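PDB 4HR6: lectin from Trichosanthes anguina, which binds galactosides through two beta-trefoil lectin domains and belongs to a nontoxic, three-chain homologue of type II ribosome-inactivating proteins. Local coordinates for residues T10-R15 with W129-V135. Residues are numbered along the deposited sequence; the frame is centred on the assembly and turned at random.
Sequences TRISGR and WRVGNYV
Arg11 lies along the turn of 132-135 and meets it with nearly every atom of its side chain. CB sits 3.7 Å from Gly132 O; CG faces Asn133 OD1, which CD approaches to 3.1 Å. The chain, bent at chi2 (137°) and chi3, then passes NE against Val135 CG1 and sets CZ between Asn133 O and Val135 CG2. NH1 gives Asn133 O a bent hydrogen bond of 3.0 Å, in the carbonyl plane but tilted from the guanidinium plane. Val135 CG2 covers one guanidinium face near its rim, and NH2 adds a weak bond to Gly39 O. Behind this grip Ser13 and Arg130 exchange two nearly straight antiparallel backbone bonds, the shorter from Arg130 N to Ser13 O (2.8 Å), and Gly132 N reaches Arg11 O. A water accepts from Ser13 OG and donates to Arg130 O and Gly132 O, tying strand to loop; Ser177 also bonds that hydroxyl. On the face of Ile12 and Val131, Ile12 CG2 packs 4.2 Å from Trp129 CB, beside Ile95 and Phe48, while the indole CE3 lies 3.7 Å from Gly14 CA. Joining strand 7-13 to strand 130-131 closes the first trefoil, the first-to-last strand pairing expected of a ricin-type beta-trefoil.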
loop_
_atom_site.group_PDB
_atom_site.type_symbol
_atom_site.label_atom_id
_atom_site.label_comp_id
_atom_site.label_asym_id
_atom_site.label_seq_id
_atom_site.Cartn_x
_atom_site.Cartn_y
_atom_site.Cartn_z
ATOM N N THR C 10 6.621 19.331 3.053
ATOM C CA THR C 10 5.378 18.597 3.364
ATOM C C THR C 10 4.827 18.958 4.765
ATOM O O THR C 10 5.290 19.924 5.384
ATOM C CB THR C 10 5.639 17.084 3.249
ATOM O OG1 THR C 10 4.411 16.352 3.352
ATOM C CG2 THR C 10 6.607 16.626 4.305
ATOM N N ARG C 11 3.842 18.194 5.252
ATOM C CA ARG C 11 3.370 18.323 6.640
ATOM C C ARG C 11 3.741 17.096 7.455
ATOM O O ARG C 11 4.077 16.033 6.912
ATOM C CB ARG C 11 1.858 18.548 6.703
ATOM C CG ARG C 11 1.413 19.901 6.166
ATOM C CD ARG C 11 0.181 19.798 5.289
ATOM N NE ARG C 11 -1.008 20.335 5.917
ATOM C CZ ARG C 11 -2.248 20.170 5.470
ATOM N NH1 ARG C 11 -2.495 19.457 4.381
ATOM N NH2 ARG C 11 -3.258 20.721 6.137
ATOM N N ILE C 12 3.718 17.275 8.772
ATOM C CA ILE C 12 3.907 16.179 9.710
ATOM C C ILE C 12 2.677 16.171 10.601
ATOM O O ILE C 12 2.415 17.152 11.303
ATOM C CB ILE C 12 5.166 16.363 10.562
ATOM C CG1 ILE C 12 6.363 16.691 9.673
ATOM C CG2 ILE C 12 5.445 15.113 11.390
ATOM C CD1 ILE C 12 7.661 16.844 10.427
ATOM N N SER C 13 1.897 15.090 10.541
ATOM C CA SER C 13 0.722 14.958 11.393
ATOM C C SER C 13 0.881 13.762 12.316
ATOM O O SER C 13 1.748 12.904 12.103
ATOM C CB SER C 13 -0.557 14.880 10.560
ATOM O OG SER C 13 -0.643 13.687 9.809
ATOM N N GLY C 14 0.076 13.724 13.377
ATOM C CA GLY C 14 0.149 12.616 14.336
ATOM C C GLY C 14 -1.023 12.544 15.300
ATOM O O GLY C 14 -2.194 12.483 14.878
ATOM N N ARG C 15 -0.689 12.544 16.595
ATOM C CA ARG C 15 -1.660 12.511 17.692
ATOM C C ARG C 15 -3.007 13.113 17.349
ATOM O O ARG C 15 -3.116 14.314 17.068
ATOM C CB ARG C 15 -1.089 13.263 18.893
ATOM C CG ARG C 15 -0.549 12.379 19.993
ATOM C CD ARG C 15 -1.616 12.015 21.015
ATOM N NE ARG C 15 -1.035 11.960 22.352
ATOM C CZ ARG C 15 -1.699 11.667 23.466
ATOM N NH1 ARG C 15 -1.048 11.648 24.621
ATOM N NH2 ARG C 15 -2.996 11.387 23.429
ATOM N N TRP C 129 3.965 9.258 13.954
ATOM C CA TRP C 129 3.801 10.406 13.053
ATOM C C TRP C 129 3.702 9.972 11.593
ATOM O O TRP C 129 4.311 8.993 11.204
ATOM C CB TRP C 129 4.987 11.362 13.214
ATOM C CG TRP C 129 5.251 11.752 14.618
ATOM C CD1 TRP C 129 6.145 11.181 15.473
ATOM C CD2 TRP C 129 4.615 12.800 15.336
ATOM N NE1 TRP C 129 6.103 11.812 16.684
ATOM C CE2 TRP C 129 5.167 12.810 16.629
ATOM C CE3 TRP C 129 3.621 13.733 15.011
ATOM C CZ2 TRP C 129 4.766 13.717 17.604
ATOM C CZ3 TRP C 129 3.217 14.640 15.981
ATOM C CH2 TRP C 129 3.796 14.627 17.265
ATOM N N ARG C 130 2.925 10.725 10.819
ATOM C CA ARG C 130 2.846 10.609 9.373
ATOM C C ARG C 130 3.491 11.827 8.709
ATOM O O ARG C 130 2.970 12.959 8.799
ATOM C CB ARG C 130 1.395 10.535 8.906
ATOM C CG ARG C 130 1.263 10.363 7.397
ATOM C CD ARG C 130 -0.138 10.721 6.930
ATOM N NE ARG C 130 -1.134 9.759 7.399
ATOM C CZ ARG C 130 -2.446 9.915 7.281
ATOM N NH1 ARG C 130 -2.951 11.005 6.716
ATOM N NH2 ARG C 130 -3.267 8.979 7.759
ATOM N N VAL C 131 4.602 11.581 8.025
ATOM C CA VAL C 131 5.229 12.600 7.188
ATOM C C VAL C 131 4.588 12.526 5.817
ATOM O O VAL C 131 4.696 11.523 5.128
ATOM C CB VAL C 131 6.732 12.354 7.058
ATOM C CG1 VAL C 131 7.357 13.393 6.142
ATOM C CG2 VAL C 131 7.370 12.364 8.431
ATOM N N GLY C 132 3.893 13.579 5.438
ATOM C CA GLY C 132 3.125 13.567 4.223
ATOM C C GLY C 132 2.111 14.676 4.239
ATOM O O GLY C 132 1.735 15.174 5.303
ATOM N N ASN C 133 1.657 15.058 3.056
ATOM C CA ASN C 133 0.861 16.258 2.901
ATOM C C ASN C 133 -0.625 15.992 3.038
ATOM O O ASN C 133 -1.409 16.921 3.242
ATOM C CB ASN C 133 1.149 16.909 1.556
ATOM C CG ASN C 133 0.601 18.321 1.471
ATOM O OD1 ASN C 133 0.808 19.134 2.376
ATOM N ND2 ASN C 133 -0.120 18.618 0.394
ATOM N N TYR C 134 -1.024 14.727 2.924
ATOM C CA TYR C 134 -2.416 14.361 3.170
ATOM C C TYR C 134 -2.535 13.977 4.642
ATOM O O TYR C 134 -2.008 12.942 5.051
ATOM C CB TYR C 134 -2.829 13.210 2.257
ATOM C CG TYR C 134 -4.288 12.878 2.279
ATOM C CD1 TYR C 134 -5.181 13.559 1.471
ATOM C CD2 TYR C 134 -4.774 11.869 3.101
ATOM C CE1 TYR C 134 -6.527 13.247 1.483
ATOM C CE2 TYR C 134 -6.114 11.557 3.127
ATOM C CZ TYR C 134 -6.979 12.239 2.319
ATOM O OH TYR C 134 -8.304 11.914 2.344
ATOM N N VAL C 135 -3.213 14.819 5.425
ATOM C CA VAL C 135 -3.226 14.682 6.894
ATOM C C VAL C 135 -4.456 13.946 7.422
ATOM O O VAL C 135 -4.457 13.460 8.542
ATOM C CB VAL C 135 -3.100 16.055 7.614
ATOM C CG1 VAL C 135 -1.711 16.654 7.405
ATOM C CG2 VAL C 135 -4.173 17.031 7.150
HETATM O O HOH W 1 0.910 13.966 7.644
#